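Cysteine desulfurase (Fervidobacterium islandicum, PDB 6A6E) is a PLP-dependent cysteine desulfurase (SufS) that probably takes sulfur from cysteine, leaving alanine, to feed the Suf pathway of iron-sulfur cluster assembly. Local coordinates at residues 77-82 against 286-291; 153-158 against 164-169; 181-186 against 191-196. All coordinates share one frame; numbering follows the deposited sequence.

Interaction 1 (77-82 against 286-291); sequences VAYEQA and GTQHIT. With PLP (pyridoxal-5'-phosphate), chain Q.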
ATOM      1  N   VAL A  77       5.392  -7.872 -17.068  1.00 18.06           N
ATOM      2  CA  VAL A  77       6.494  -7.150 -17.756  1.00 18.54           C
ATOM      3  C   VAL A  77       6.526  -5.665 -17.355  1.00 18.15           C
ATOM      4  O   VAL A  77       7.571  -5.132 -17.005  1.00 16.69           O
ATOM      5  CB  VAL A  77       6.352  -7.342 -19.292  1.00 19.49           C
ATOM      6  CG1 VAL A  77       7.227  -6.419 -20.087  1.00 20.16           C
ATOM      7  CG2 VAL A  77       6.648  -8.793 -19.689  1.00 21.33           C
ATOM      8  N   ALA A  78       5.376  -5.024 -17.309  1.00 16.96           N
ATOM      9  CA  ALA A  78       5.346  -3.596 -16.975  1.00 16.09           C
ATOM     10  C   ALA A  78       5.825  -3.381 -15.560  1.00 16.42           C
ATOM     11  O   ALA A  78       6.583  -2.430 -15.305  1.00 18.09           O
ATOM     12  CB  ALA A  78       3.956  -2.990 -17.213  1.00 14.67           C
ATOM     13  N   TYR A  79       5.399  -4.238 -14.630  1.00 15.64           N
ATOM     14  CA  TYR A  79       5.823  -4.133 -13.224  1.00 15.10           C
ATOM     15  C   TYR A  79       7.331  -4.308 -13.054  1.00 15.50           C
ATOM     16  O   TYR A  79       7.998  -3.535 -12.359  1.00 13.47           O
ATOM     17  CB  TYR A  79       5.063  -5.151 -12.364  1.00 14.71           C
ATOM     18  CG  TYR A  79       5.289  -5.097 -10.887  1.00 15.50           C
ATOM     19  CD1 TYR A  79       4.644  -4.146 -10.063  1.00 14.98           C
ATOM     20  CD2 TYR A  79       6.095  -6.070 -10.252  1.00 15.45           C
ATOM     21  CE1 TYR A  79       4.847  -4.161  -8.673  1.00 14.62           C
ATOM     22  CE2 TYR A  79       6.278  -6.089  -8.869  1.00 15.76           C
ATOM     23  CZ  TYR A  79       5.675  -5.110  -8.089  1.00 15.09           C
ATOM     24  OH  TYR A  79       5.918  -5.199  -6.736  1.00 15.28           O
ATOM     25  N   GLU A  80       7.890  -5.368 -13.618  1.00 17.82           N
ATOM     26  CA  GLU A  80       9.359  -5.535 -13.539  1.00 18.86           C
ATOM     27  C   GLU A  80      10.129  -4.410 -14.283  1.00 18.16           C
ATOM     28  O   GLU A  80      11.168  -4.036 -13.836  1.00 16.06           O
ATOM     29  CB  GLU A  80       9.785  -6.862 -14.124  1.00 23.58           C
ATOM     30  CG  GLU A  80       9.376  -8.155 -13.349  1.00 32.45           C
ATOM     31  CD  GLU A  80       8.545  -8.114 -12.017  1.00 40.00           C
ATOM     32  OE1 GLU A  80       9.094  -7.957 -10.796  1.00 23.23           O
ATOM     33  OE2 GLU A  80       7.299  -8.450 -12.225  1.00 48.04           O
ATOM     34  N   GLN A  81       9.598  -3.882 -15.392  1.00 17.66           N
ATOM     35  CA  GLN A  81      10.183  -2.703 -16.054  1.00 18.53           C
ATOM     36  C   GLN A  81      10.195  -1.520 -15.081  1.00 19.87           C
ATOM     37  O   GLN A  81      11.188  -0.800 -15.014  1.00 17.26           O
ATOM     38  CB  GLN A  81       9.482  -2.333 -17.349  1.00 19.74           C
ATOM     39  CG  GLN A  81       9.801  -3.367 -18.467  1.00 25.47           C
ATOM     40  CD  GLN A  81       9.031  -3.116 -19.768  1.00 28.51           C
ATOM     41  OE1 GLN A  81       7.957  -2.515 -19.772  1.00 33.43           O
ATOM     42  NE2 GLN A  81       9.579  -3.586 -20.874  1.00 32.06           N
ATOM     43  N   ALA A  82       9.122  -1.350 -14.286  1.00 17.05           N
ATOM     44  CA  ALA A  82       9.103  -0.260 -13.319  1.00 16.00           C
ATOM     45  C   ALA A  82      10.204  -0.424 -12.259  1.00 15.11           C
ATOM     46  O   ALA A  82      10.842   0.571 -11.897  1.00 13.92           O
ATOM     47  CB  ALA A  82       7.744  -0.121 -12.686  1.00 16.07           C
ATOM     48  N   GLY A 286       2.156 -10.958  -1.078  1.00 14.24           N
ATOM     49  CA  GLY A 286       0.846 -10.754  -1.693  1.00 15.82           C
ATOM     50  C   GLY A 286       0.871  -9.742  -2.852  1.00 14.49           C
ATOM     51  O   GLY A 286       1.897  -9.318  -3.343  1.00 15.60           O
ATOM     52  N   THR A 287      -0.279  -9.367  -3.300  1.00 13.32           N
ATOM     53  CA  THR A 287      -0.367  -8.452  -4.450  1.00 13.71           C
ATOM     54  C   THR A 287       0.110  -7.044  -4.035  1.00 13.59           C
ATOM     55  O   THR A 287      -0.428  -6.410  -3.094  1.00 13.56           O
ATOM     56  CB  THR A 287      -1.822  -8.407  -4.981  1.00 13.21           C
ATOM     57  OG1 THR A 287      -2.304  -9.736  -5.210  1.00 13.34           O
ATOM     58  CG2 THR A 287      -1.869  -7.611  -6.276  1.00 13.39           C
ATOM     59  N   GLN A 288       1.105  -6.554  -4.744  1.00 13.42           N
ATOM     60  CA  GLN A 288       1.625  -5.257  -4.459  1.00 14.21           C
ATOM     61  C   GLN A 288       0.743  -4.182  -5.128  1.00 13.00           C
ATOM     62  O   GLN A 288      -0.243  -4.505  -5.803  1.00 14.02           O
ATOM     63  CB  GLN A 288       3.059  -5.215  -4.950  1.00 15.50           C
ATOM     64  CG  GLN A 288       3.969  -6.131  -4.166  1.00 16.75           C
ATOM     65  CD  GLN A 288       3.919  -5.882  -2.664  1.00 17.54           C
ATOM     66  OE1 GLN A 288       4.219  -4.773  -2.185  1.00 17.27           O
ATOM     67  NE2 GLN A 288       3.503  -6.924  -1.902  1.00 16.88           N
ATOM     68  N   HIS A 289       1.117  -2.921  -4.974  1.00 13.39           N
ATOM     69  CA  HIS A 289       0.441  -1.831  -5.680  1.00 13.21           C
ATOM     70  C   HIS A 289       0.946  -1.779  -7.105  1.00 13.85           C
ATOM     71  O   HIS A 289       1.747  -0.916  -7.480  1.00 13.73           O
ATOM     72  CB  HIS A 289       0.588  -0.497  -4.938  1.00 12.71           C
ATOM     73  CG  HIS A 289      -0.185   0.640  -5.532  1.00 12.94           C
ATOM     74  ND1 HIS A 289      -1.093   0.466  -6.553  1.00 12.44           N
ATOM     75  CD2 HIS A 289      -0.236   1.956  -5.191  1.00 11.68           C
ATOM     76  CE1 HIS A 289      -1.684   1.630  -6.792  1.00 13.56           C
ATOM     77  NE2 HIS A 289      -1.137   2.550  -6.022  1.00 11.92           N
ATOM     78  N   ILE A 290       0.443  -2.725  -7.897  1.00 13.60           N
ATOM     79  CA  ILE A 290       0.976  -2.992  -9.217  1.00 14.29           C
ATOM     80  C   ILE A 290       0.930  -1.715 -10.053  1.00 15.19           C
ATOM     81  O   ILE A 290       1.916  -1.331 -10.651  1.00 13.38           O
ATOM     82  CB  ILE A 290       0.183  -4.093  -9.958  1.00 14.50           C
ATOM     83  CG1 ILE A 290       0.272  -5.448  -9.203  1.00 13.87           C
ATOM     84  CG2 ILE A 290       0.680  -4.287 -11.367  1.00 14.47           C
ATOM     85  CD1 ILE A 290      -0.825  -6.362  -9.712  1.00 13.90           C
ATOM     86  N   THR A 291      -0.216  -1.041 -10.078  1.00 14.65           N
ATOM     87  CA  THR A 291      -0.329   0.103 -10.907  1.00 14.76           C
ATOM     88  C   THR A 291       0.424   1.299 -10.323  1.00 15.14           C
ATOM     89  O   THR A 291       0.860   2.215 -11.068  1.00 13.44           O
ATOM     90  CB  THR A 291      -1.823   0.449 -11.109  1.00 17.25           C
ATOM     91  OG1 THR A 291      -2.472  -0.694 -11.710  1.00 17.29           O
ATOM     92  CG2 THR A 291      -1.936   1.705 -11.972  1.00 18.14           C
TER
HETATM   93  N1  PLP Q 501      -6.887 -14.909   0.509  1.00 15.63           N
HETATM   94  C2  PLP Q 501      -7.620 -15.386  -0.494  1.00 17.41           C
HETATM   95  C2A PLP Q 501      -8.662 -16.415  -0.264  1.00 16.47           C
HETATM   96  C3  PLP Q 501      -7.466 -14.785  -1.848  1.00 20.70           C
HETATM   97  O3  PLP Q 501      -8.259 -15.168  -2.880  1.00 21.78           O
HETATM   98  C4  PLP Q 501      -6.460 -13.723  -1.999  1.00 18.82           C
HETATM   99  C4A PLP Q 501      -6.287 -13.080  -3.282  1.00 22.02           C
HETATM  100  C5  PLP Q 501      -5.624 -13.365  -0.810  1.00 19.08           C
HETATM  101  C6  PLP Q 501      -5.904 -14.003   0.392  1.00 16.26           C
HETATM  102  C5A PLP Q 501      -4.503 -12.340  -0.923  1.00 17.71           C
HETATM  103  O4P PLP Q 501      -4.848 -11.065  -1.415  1.00 17.18           O
HETATM  104  P   PLP Q 501      -3.764  -9.902  -1.822  1.00 19.56           P
HETATM  105  O1P PLP Q 501      -3.189  -9.546  -0.493  1.00 17.04           O
HETATM  106  O2P PLP Q 501      -4.669  -8.857  -2.413  1.00 19.53           O
HETATM  107  O3P PLP Q 501      -2.854 -10.649  -2.778  1.00 19.24           O

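Interaction 2 (153-158 against 164-169); sequences YITADE and NESILK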
ATOM      1  N   TYR A 153      20.354   9.589  20.516  1.00 21.55           N
ATOM      2  CA  TYR A 153      20.148  10.653  19.533  1.00 22.53           C
ATOM      3  C   TYR A 153      21.386  11.476  19.252  1.00 24.90           C
ATOM      4  O   TYR A 153      22.116  11.777  20.164  1.00 26.13           O
ATOM      5  CB  TYR A 153      19.099  11.624  20.050  1.00 22.50           C
ATOM      6  CG  TYR A 153      17.729  11.024  20.133  1.00 22.61           C
ATOM      7  CD1 TYR A 153      17.345  10.256  21.226  1.00 23.63           C
ATOM      8  CD2 TYR A 153      16.806  11.245  19.131  1.00 21.49           C
ATOM      9  CE1 TYR A 153      16.074   9.706  21.318  1.00 23.12           C
ATOM     10  CE2 TYR A 153      15.545  10.713  19.218  1.00 22.29           C
ATOM     11  CZ  TYR A 153      15.172   9.946  20.295  1.00 22.78           C
ATOM     12  OH  TYR A 153      13.870   9.440  20.369  1.00 23.98           O
ATOM     13  N   ILE A 154      21.610  11.857  17.998  1.00 24.23           N
ATOM     14  CA  ILE A 154      22.514  12.945  17.640  1.00 25.62           C
ATOM     15  C   ILE A 154      21.773  14.243  17.918  1.00 27.81           C
ATOM     16  O   ILE A 154      20.640  14.416  17.413  1.00 24.07           O
ATOM     17  CB  ILE A 154      22.856  12.877  16.163  1.00 26.52           C
ATOM     18  CG1 ILE A 154      23.543  11.531  15.836  1.00 27.85           C
ATOM     19  CG2 ILE A 154      23.681  14.068  15.754  1.00 28.42           C
ATOM     20  CD1 ILE A 154      23.596  11.274  14.356  1.00 29.66           C
ATOM     21  N   THR A 155      22.348  15.141  18.721  1.00 22.46           N
ATOM     22  CA  THR A 155      21.576  16.319  19.172  1.00 24.48           C
ATOM     23  C   THR A 155      21.646  17.450  18.172  1.00 22.74           C
ATOM     24  O   THR A 155      22.599  17.571  17.410  1.00 25.67           O
ATOM     25  CB  THR A 155      22.079  16.850  20.522  1.00 29.54           C
ATOM     26  OG1 THR A 155      23.440  17.135  20.375  1.00 32.12           O
ATOM     27  CG2 THR A 155      21.992  15.797  21.567  1.00 29.18           C
ATOM     28  N   ALA A 156      20.578  18.222  18.100  1.00 19.79           N
ATOM     29  CA  ALA A 156      20.488  19.354  17.247  1.00 21.01           C
ATOM     30  C   ALA A 156      20.714  20.607  18.073  1.00 24.90           C
ATOM     31  O   ALA A 156      20.523  20.555  19.294  1.00 25.18           O
ATOM     32  CB  ALA A 156      19.108  19.437  16.638  1.00 19.61           C
ATOM     33  N   ASP A 157      21.071  21.712  17.415  1.00 23.72           N
ATOM     34  CA  ASP A 157      21.268  22.946  18.127  1.00 29.19           C
ATOM     35  C   ASP A 157      19.898  23.647  18.235  1.00 31.48           C
ATOM     36  O   ASP A 157      18.835  23.084  17.841  1.00 29.51           O
ATOM     37  CB  ASP A 157      22.410  23.819  17.513  1.00 26.98           C
ATOM     38  CG  ASP A 157      22.025  24.517  16.214  1.00 30.93           C
ATOM     39  OD1 ASP A 157      20.834  24.477  15.801  1.00 28.53           O
ATOM     40  OD2 ASP A 157      22.922  25.157  15.586  1.00 30.61           O
ATOM     41  N   GLU A 158      19.929  24.887  18.708  1.00 30.29           N
ATOM     42  CA  GLU A 158      18.723  25.523  19.177  1.00 34.34           C
ATOM     43  C   GLU A 158      17.954  26.102  18.003  1.00 29.56           C
ATOM     44  O   GLU A 158      16.835  26.527  18.178  1.00 30.29           O
ATOM     45  CB  GLU A 158      19.026  26.548  20.286  1.00 38.96           C
ATOM     46  CG  GLU A 158      19.699  27.827  19.839  1.00 48.44           C
ATOM     47  CD  GLU A 158      19.915  28.827  21.003  1.00 57.55           C
ATOM     48  OE1 GLU A 158      19.818  28.457  22.217  1.00 56.17           O
ATOM     49  OE2 GLU A 158      20.169  30.003  20.682  1.00 56.14           O
ATOM     50  N   ASN A 164      28.206  19.189  11.787  1.00 28.38           N
ATOM     51  CA  ASN A 164      29.289  18.189  11.655  1.00 29.55           C
ATOM     52  C   ASN A 164      29.935  17.882  12.970  1.00 27.05           C
ATOM     53  O   ASN A 164      30.232  16.702  13.269  1.00 26.58           O
ATOM     54  CB  ASN A 164      30.363  18.668  10.667  1.00 31.84           C
ATOM     55  CG  ASN A 164      29.927  18.562   9.246  1.00 32.01           C
ATOM     56  OD1 ASN A 164      28.774  18.195   8.965  1.00 29.12           O
ATOM     57  ND2 ASN A 164      30.859  18.827   8.313  1.00 29.48           N
ATOM     58  N   GLU A 165      30.127  18.917  13.786  1.00 27.50           N
ATOM     59  CA  GLU A 165      30.689  18.717  15.133  1.00 29.58           C
ATOM     60  C   GLU A 165      29.818  17.867  16.015  1.00 29.40           C
ATOM     61  O   GLU A 165      30.350  16.969  16.721  1.00 27.98           O
ATOM     62  CB  GLU A 165      30.986  20.054  15.831  1.00 35.08           C
ATOM     63  CG  GLU A 165      31.643  19.961  17.201  1.00 41.42           C
ATOM     64  CD  GLU A 165      32.958  19.137  17.236  1.00 61.27           C
ATOM     65  OE1 GLU A 165      33.739  19.061  16.215  1.00 64.70           O
ATOM     66  OE2 GLU A 165      33.233  18.544  18.317  1.00 76.97           O
ATOM     67  N   SER A 166      28.496  18.109  16.001  1.00 27.30           N
ATOM     68  CA  SER A 166      27.582  17.235  16.768  1.00 25.36           C
ATOM     69  C   SER A 166      27.743  15.777  16.338  1.00 23.05           C
ATOM     70  O   SER A 166      27.779  14.864  17.157  1.00 20.29           O
ATOM     71  CB  SER A 166      26.119  17.669  16.594  1.00 28.18           C
ATOM     72  OG  SER A 166      25.323  16.829  17.420  1.00 32.67           O
ATOM     73  N   ILE A 167      27.884  15.556  15.044  1.00 21.98           N
ATOM     74  CA  ILE A 167      28.052  14.167  14.537  1.00 23.21           C
ATOM     75  C   ILE A 167      29.309  13.474  15.052  1.00 22.47           C
ATOM     76  O   ILE A 167      29.239  12.392  15.674  1.00 23.11           O
ATOM     77  CB  ILE A 167      28.000  14.128  12.991  1.00 23.86           C
ATOM     78  CG1 ILE A 167      26.539  14.359  12.547  1.00 26.59           C
ATOM     79  CG2 ILE A 167      28.389  12.750  12.476  1.00 24.16           C
ATOM     80  CD1 ILE A 167      26.472  14.887  11.164  1.00 25.45           C
ATOM     81  N   LEU A 168      30.435  14.159  14.875  1.00 24.10           N
ATOM     82  CA  LEU A 168      31.739  13.723  15.480  1.00 28.97           C
ATOM     83  C   LEU A 168      31.729  13.604  16.995  1.00 26.92           C
ATOM     84  O   LEU A 168      32.276  12.637  17.504  1.00 28.68           O
ATOM     85  CB  LEU A 168      32.876  14.650  15.065  1.00 26.28           C
ATOM     86  CG  LEU A 168      33.054  14.666  13.548  1.00 30.21           C
ATOM     87  CD1 LEU A 168      33.923  15.819  13.074  1.00 32.32           C
ATOM     88  CD2 LEU A 168      33.597  13.326  13.076  1.00 30.20           C
ATOM     89  N   LYS A 169      31.105  14.551  17.710  1.00 30.67           N
ATOM     90  CA  LYS A 169      30.946  14.406  19.181  1.00 34.34           C
ATOM     91  C   LYS A 169      30.094  13.215  19.639  1.00 33.22           C
ATOM     92  O   LYS A 169      30.421  12.501  20.618  1.00 28.26           O
ATOM     93  CB  LYS A 169      30.371  15.676  19.788  1.00 42.11           C
ATOM     94  CG  LYS A 169      31.460  16.610  20.310  1.00 56.55           C
ATOM     95  CD  LYS A 169      31.067  17.310  21.615  1.00 69.48           C
ATOM     96  CE  LYS A 169      30.167  18.528  21.390  1.00 76.30           C
ATOM     97  NZ  LYS A 169      29.890  19.249  22.669  1.00 79.93           N
TER
HETATM   98  O   HOH W   1      25.027  14.682  19.567  1.00 39.09           O

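Interaction 3 (181-186 against 191-196); sequences SITGQS and QEMPIE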
ATOM      1  N   SER A 181      20.031   5.387  11.936  1.00 17.01           N
ATOM      2  CA  SER A 181      18.960   5.735  11.005  1.00 18.07           C
ATOM      3  C   SER A 181      18.791   7.209  11.020  1.00 17.79           C
ATOM      4  O   SER A 181      18.458   7.773  12.031  1.00 19.40           O
ATOM      5  CB  SER A 181      17.649   5.055  11.388  1.00 20.94           C
ATOM      6  OG  SER A 181      16.684   5.112  10.337  1.00 20.60           O
ATOM      7  N   ILE A 182      18.978   7.846   9.892  1.00 18.58           N
ATOM      8  CA  ILE A 182      18.915   9.259   9.886  1.00 21.51           C
ATOM      9  C   ILE A 182      18.229   9.775   8.642  1.00 19.36           C
ATOM     10  O   ILE A 182      18.307   9.125   7.600  1.00 17.33           O
ATOM     11  CB  ILE A 182      20.383   9.849   9.979  1.00 26.31           C
ATOM     12  CG1 ILE A 182      20.304  11.366  10.213  1.00 33.44           C
ATOM     13  CG2 ILE A 182      21.189   9.527   8.735  1.00 26.14           C
ATOM     14  CD1 ILE A 182      21.589  11.984  10.708  1.00 39.73           C
ATOM     15  N   THR A 183      17.630  10.968   8.743  1.00 16.61           N
ATOM     16  CA  THR A 183      17.002  11.597   7.619  1.00 17.85           C
ATOM     17  C   THR A 183      18.048  12.088   6.621  1.00 20.15           C
ATOM     18  O   THR A 183      19.147  12.483   6.969  1.00 20.07           O
ATOM     19  CB  THR A 183      16.097  12.779   8.045  1.00 19.80           C
ATOM     20  OG1 THR A 183      15.451  13.280   6.892  1.00 20.76           O
ATOM     21  CG2 THR A 183      16.884  13.943   8.727  1.00 19.64           C
ATOM     22  N   GLY A 184      17.730  11.962   5.353  1.00 19.38           N
ATOM     23  CA  GLY A 184      18.551  12.503   4.312  1.00 20.00           C
ATOM     24  C   GLY A 184      18.325  14.009   4.213  1.00 21.10           C
ATOM     25  O   GLY A 184      19.194  14.749   3.698  1.00 18.53           O
ATOM     26  N   GLN A 185      17.156  14.471   4.661  1.00 19.29           N
ATOM     27  CA  GLN A 185      16.835  15.904   4.721  1.00 19.77           C
ATOM     28  C   GLN A 185      15.597  16.110   5.574  1.00 19.66           C
ATOM     29  O   GLN A 185      14.580  15.414   5.357  1.00 18.51           O
ATOM     30  CB  GLN A 185      16.529  16.443   3.318  1.00 20.56           C
ATOM     31  CG  GLN A 185      16.063  17.903   3.287  1.00 23.18           C
ATOM     32  CD  GLN A 185      15.652  18.366   1.910  1.00 23.97           C
ATOM     33  OE1 GLN A 185      15.481  17.561   1.017  1.00 30.08           O
ATOM     34  NE2 GLN A 185      15.533  19.654   1.718  1.00 23.94           N
ATOM     35  N   SER A 186      15.662  17.058   6.521  1.00 19.58           N
ATOM     36  CA  SER A 186      14.573  17.324   7.454  1.00 19.02           C
ATOM     37  C   SER A 186      13.421  17.972   6.729  1.00 19.39           C
ATOM     38  O   SER A 186      13.612  18.870   5.897  1.00 17.14           O
ATOM     39  CB  SER A 186      15.027  18.181   8.644  1.00 19.64           C
ATOM     40  OG  SER A 186      13.927  18.679   9.422  1.00 20.97           O
ATOM     41  N   GLN A 191      17.280  20.968   6.238  1.00 19.51           N
ATOM     42  CA  GLN A 191      18.716  20.669   6.176  1.00 18.83           C
ATOM     43  C   GLN A 191      18.993  19.341   5.456  1.00 19.60           C
ATOM     44  O   GLN A 191      18.568  18.276   5.940  1.00 18.92           O
ATOM     45  CB  GLN A 191      19.338  20.584   7.584  1.00 19.46           C
ATOM     46  CG  GLN A 191      20.857  20.407   7.511  1.00 19.29           C
ATOM     47  CD  GLN A 191      21.547  20.215   8.832  1.00 21.23           C
ATOM     48  OE1 GLN A 191      20.905  20.146   9.872  1.00 23.11           O
ATOM     49  NE2 GLN A 191      22.894  20.059   8.786  1.00 20.13           N
ATOM     50  N   GLU A 192      19.696  19.393   4.327  1.00 20.34           N
ATOM     51  CA  GLU A 192      20.282  18.189   3.733  1.00 22.44           C
ATOM     52  C   GLU A 192      21.457  17.691   4.588  1.00 23.58           C
ATOM     53  O   GLU A 192      22.358  18.439   4.864  1.00 22.71           O
ATOM     54  CB  GLU A 192      20.745  18.436   2.306  1.00 24.45           C
ATOM     55  CG  GLU A 192      19.578  18.820   1.376  1.00 26.31           C
ATOM     56  CD  GLU A 192      19.988  19.115  -0.065  1.00 30.74           C
ATOM     57  OE1 GLU A 192      21.201  19.241  -0.327  1.00 30.75           O
ATOM     58  OE2 GLU A 192      19.089  19.233  -0.955  1.00 32.21           O
ATOM     59  N   MET A 193      21.405  16.425   5.011  1.00 21.42           N
ATOM     60  CA  MET A 193      22.365  15.882   5.929  1.00 22.68           C
ATOM     61  C   MET A 193      23.642  15.378   5.218  1.00 22.31           C
ATOM     62  O   MET A 193      23.594  14.916   4.077  1.00 21.23           O
ATOM     63  CB  MET A 193      21.758  14.740   6.761  1.00 21.33           C
ATOM     64  CG  MET A 193      20.600  15.147   7.670  1.00 24.91           C
ATOM     65  SD  MET A 193      21.010  16.502   8.838  1.00 25.81           S
ATOM     66  CE  MET A 193      19.420  16.903   9.581  1.00 25.33           C
ATOM     67  N   PRO A 194      24.765  15.430   5.931  1.00 23.50           N
ATOM     68  CA  PRO A 194      26.042  14.985   5.429  1.00 23.68           C
ATOM     69  C   PRO A 194      26.111  13.459   5.536  1.00 23.16           C
ATOM     70  O   PRO A 194      26.801  12.887   6.381  1.00 19.87           O
ATOM     71  CB  PRO A 194      27.037  15.722   6.358  1.00 24.59           C
ATOM     72  CG  PRO A 194      26.344  15.693   7.677  1.00 26.61           C
ATOM     73  CD  PRO A 194      24.875  15.973   7.303  1.00 24.48           C
ATOM     74  N   ILE A 195      25.408  12.778   4.637  1.00 21.84           N
ATOM     75  CA  ILE A 195      25.336  11.313   4.689  1.00 21.32           C
ATOM     76  C   ILE A 195      26.697  10.575   4.630  1.00 21.70           C
ATOM     77  O   ILE A 195      26.924   9.625   5.422  1.00 20.98           O
ATOM     78  CB  ILE A 195      24.454  10.776   3.541  1.00 21.40           C
ATOM     79  CG1 ILE A 195      23.029  11.262   3.740  1.00 23.17           C
ATOM     80  CG2 ILE A 195      24.494   9.259   3.531  1.00 21.12           C
ATOM     81  CD1 ILE A 195      22.131  10.990   2.546  1.00 27.08           C
ATOM     82  N   GLU A 196      27.589  10.999   3.742  1.00 22.68           N
ATOM     83  CA  GLU A 196      28.945  10.366   3.667  1.00 26.19           C
ATOM     84  C   GLU A 196      29.781  10.551   4.932  1.00 24.71           C
ATOM     85  O   GLU A 196      30.426   9.618   5.411  1.00 26.94           O
ATOM     86  CB  GLU A 196      29.676  10.844   2.429  1.00 28.63           C
ATOM     87  CG  GLU A 196      28.993  10.277   1.196  1.00 31.88           C
ATOM     88  CD  GLU A 196      29.727  10.487  -0.118  1.00 34.28           C
ATOM     89  OE1 GLU A 196      30.952  10.361  -0.144  1.00 41.16           O
ATOM     90  OE2 GLU A 196      29.062  10.724  -1.145  1.00 31.44           O
TER
HETATM   91  O   HOH W   2      21.555  14.592   2.327  1.00 21.26           O

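Interaction 1 (77-82 against 286-291)
The phenol ring of Tyr79 meets the turn 286-291 obliquely, its approach to the CA of Ile290 and the CB of Gln288 being neither cleanly face-on nor edge-on, while Ile290 O and the carboxylate oxygen Glu80 OE2 lie at its edge, in plane. The ring of Phe99 meets it too, with the two planes about 50° apart. The setting is the fold of the class-V aminotransferases, in which the phosphate of each PLP is held by residues of both subunits; here helix 70-90 backs the loop leading into helix 290-306, a loop that carries the phosphate-binding Thr287. Tyr79 reaches this loop because its CG stands anti to the backbone N (chi1 -175°), sending the ring out from the helix. Its CD1 lies 3.9 Å from Ile290 CA and 4.2 Å from Ile290 CG2, and farther out the OH passes 3.4 Å from Gln288 CG. That last approach is packing: the polar partner of the hydroxyl is Glu284. Gln288 bends at chi2 and folds its amide back along the loop, its plane 56° from the Tyr79 ring, to give NE2 a 3.2 Å bond to Gly286 O that enters from above the carbonyl plane. Gly286 has a positive phi, and a side chain there would crowd the phosphate. Ser233, His235, Gln213 and Thr104 of the second subunit also bond this PLP. From this subunit, Thr287 grips one phosphate oxygen twice, PLP O3P lying 2.9 Å from Thr287 N and 2.7 Å from Thr287 OG1.

Interaction 2 (153-158 against 164-169)
Ser166 reaches from the first turn of helix 164-173 to the end of strand 150-154, and following it outward takes in the polar half of the contact. Its CB, pointing toward the strand, comes 3.6 Å from the carbonyl oxygen of Thr155. One bond farther, a chi1 of -177° puts OG opposite the backbone N, a setting that carries the hydroxyl away from the helix backbone and across to segment 153-158. There OG donates to Thr155 O at 2.8 Å, the donor tilted only 18° from the carbonyl plane. The direction matters: with its proton committed to Thr155 O, the same OG accepts a bond from a water 3.1 Å away, and that water in turn accepts from Thr155 N at 2.8 Å. A single serine hydroxyl thus serves both the NH and the C=O of one residue, directly on the carbonyl side and through the water on the amide side, just where the strand gives way to loop. The side-chain oxygen Thr155 OG1 lies alongside, 3.5 Å from Ser166 OG.

Beneath this polar group the contact turns apolar. Ile154 CG2 approaches Ser166 OG to 3.6 Å and then meets Ile167 CG1 at 4.3 Å, so one methyl branch touches two successive residues of the helix. Ile154 also packs on Leu127 of the neighbouring strand, and Ile167 continues onto Ile198 of helix 195-201. On the other side of the strand Tyr153 OH is hydrogen-bonded to Phe271 O of the second subunit. The arrangement is the strand-to-helix connection of an alpha/beta fold: strand 150-154, outermost within the chain, leaves the seven-stranded sheet of the PLP-binding fold and the chain turns back as helix 164-173.

Interaction 3 (181-186 against 191-196)
Met193 comes to Thr183 through a chain bent at chi2 (-56°), with CG anti to its own carbonyl carbon. The bend lays CG 3.1 Å from Thr183 O and brings both CG and CE to 4.0 Å from Thr183 CG2, the two side chains meeting at a slant. On the threonine, chi1 (-176°) turns OG1 away from the backbone N, letting it donate to Gln185 O from above the carbonyl plane, while CG2 is left to face the methionine. A valine at Thr183 would probably leave Gln185 O without its hydroxyl donor and the loop at Gly184 and Gln185 less firmly set beside the cofactor.

The backbones are joined by a single beta bridge between Gln185 and Glu192. Met193 N donates nearly straight (171°) to Gly184 O at 3.1 Å, and Ser186 N gives the second bond, to Gln191 O at 3.2 Å. Gln191 O also receives the CA-H of Gln185. Gly184 O has a further donor in a water that bonds Met193 O as well, tying the two carbonyls together. Outside the bridge the extended side chains of Gln185 and Glu192 cross, with Gln185 CD 4.0 Å from Glu192 CG; their polar ends part, the amide to His217 and the carboxylate to a salt bridge with Lys218.

Thr183 and Gln185 both touch PLP, and the contact lies where strand 179-183 ends and the chain turns toward helix 195-201. It is the strand-end loop of a beta-alpha-beta unit, in which, as in other PLP enzymes of this fold, residues at and just past the carboxyl end of a parallel strand line the cofactor pocket.

Interactions 2 and 3 are neighbours on one sheet, their centres about 12 Å apart: helix 164-173 is the element just before strand 179-183 in the chain, and the two contacts touch where Ile167 CD1 packs on Pro194 CG at 3.6 Å and Ile154 CD1 meets Ile182 CD1 at 4.2 Å. Interaction 3 borders the PLP pocket, whereas interaction 2 lies at the sheet's outer strand. Interaction 1 stands apart, its centre about 30 Å from that of interaction 3 and 41 Å from that of interaction 2, yet it encloses both along the chain. Its phosphate contact belongs to the other PLP, which the second subunit also binds, so each chain contributes to two cofactor sites.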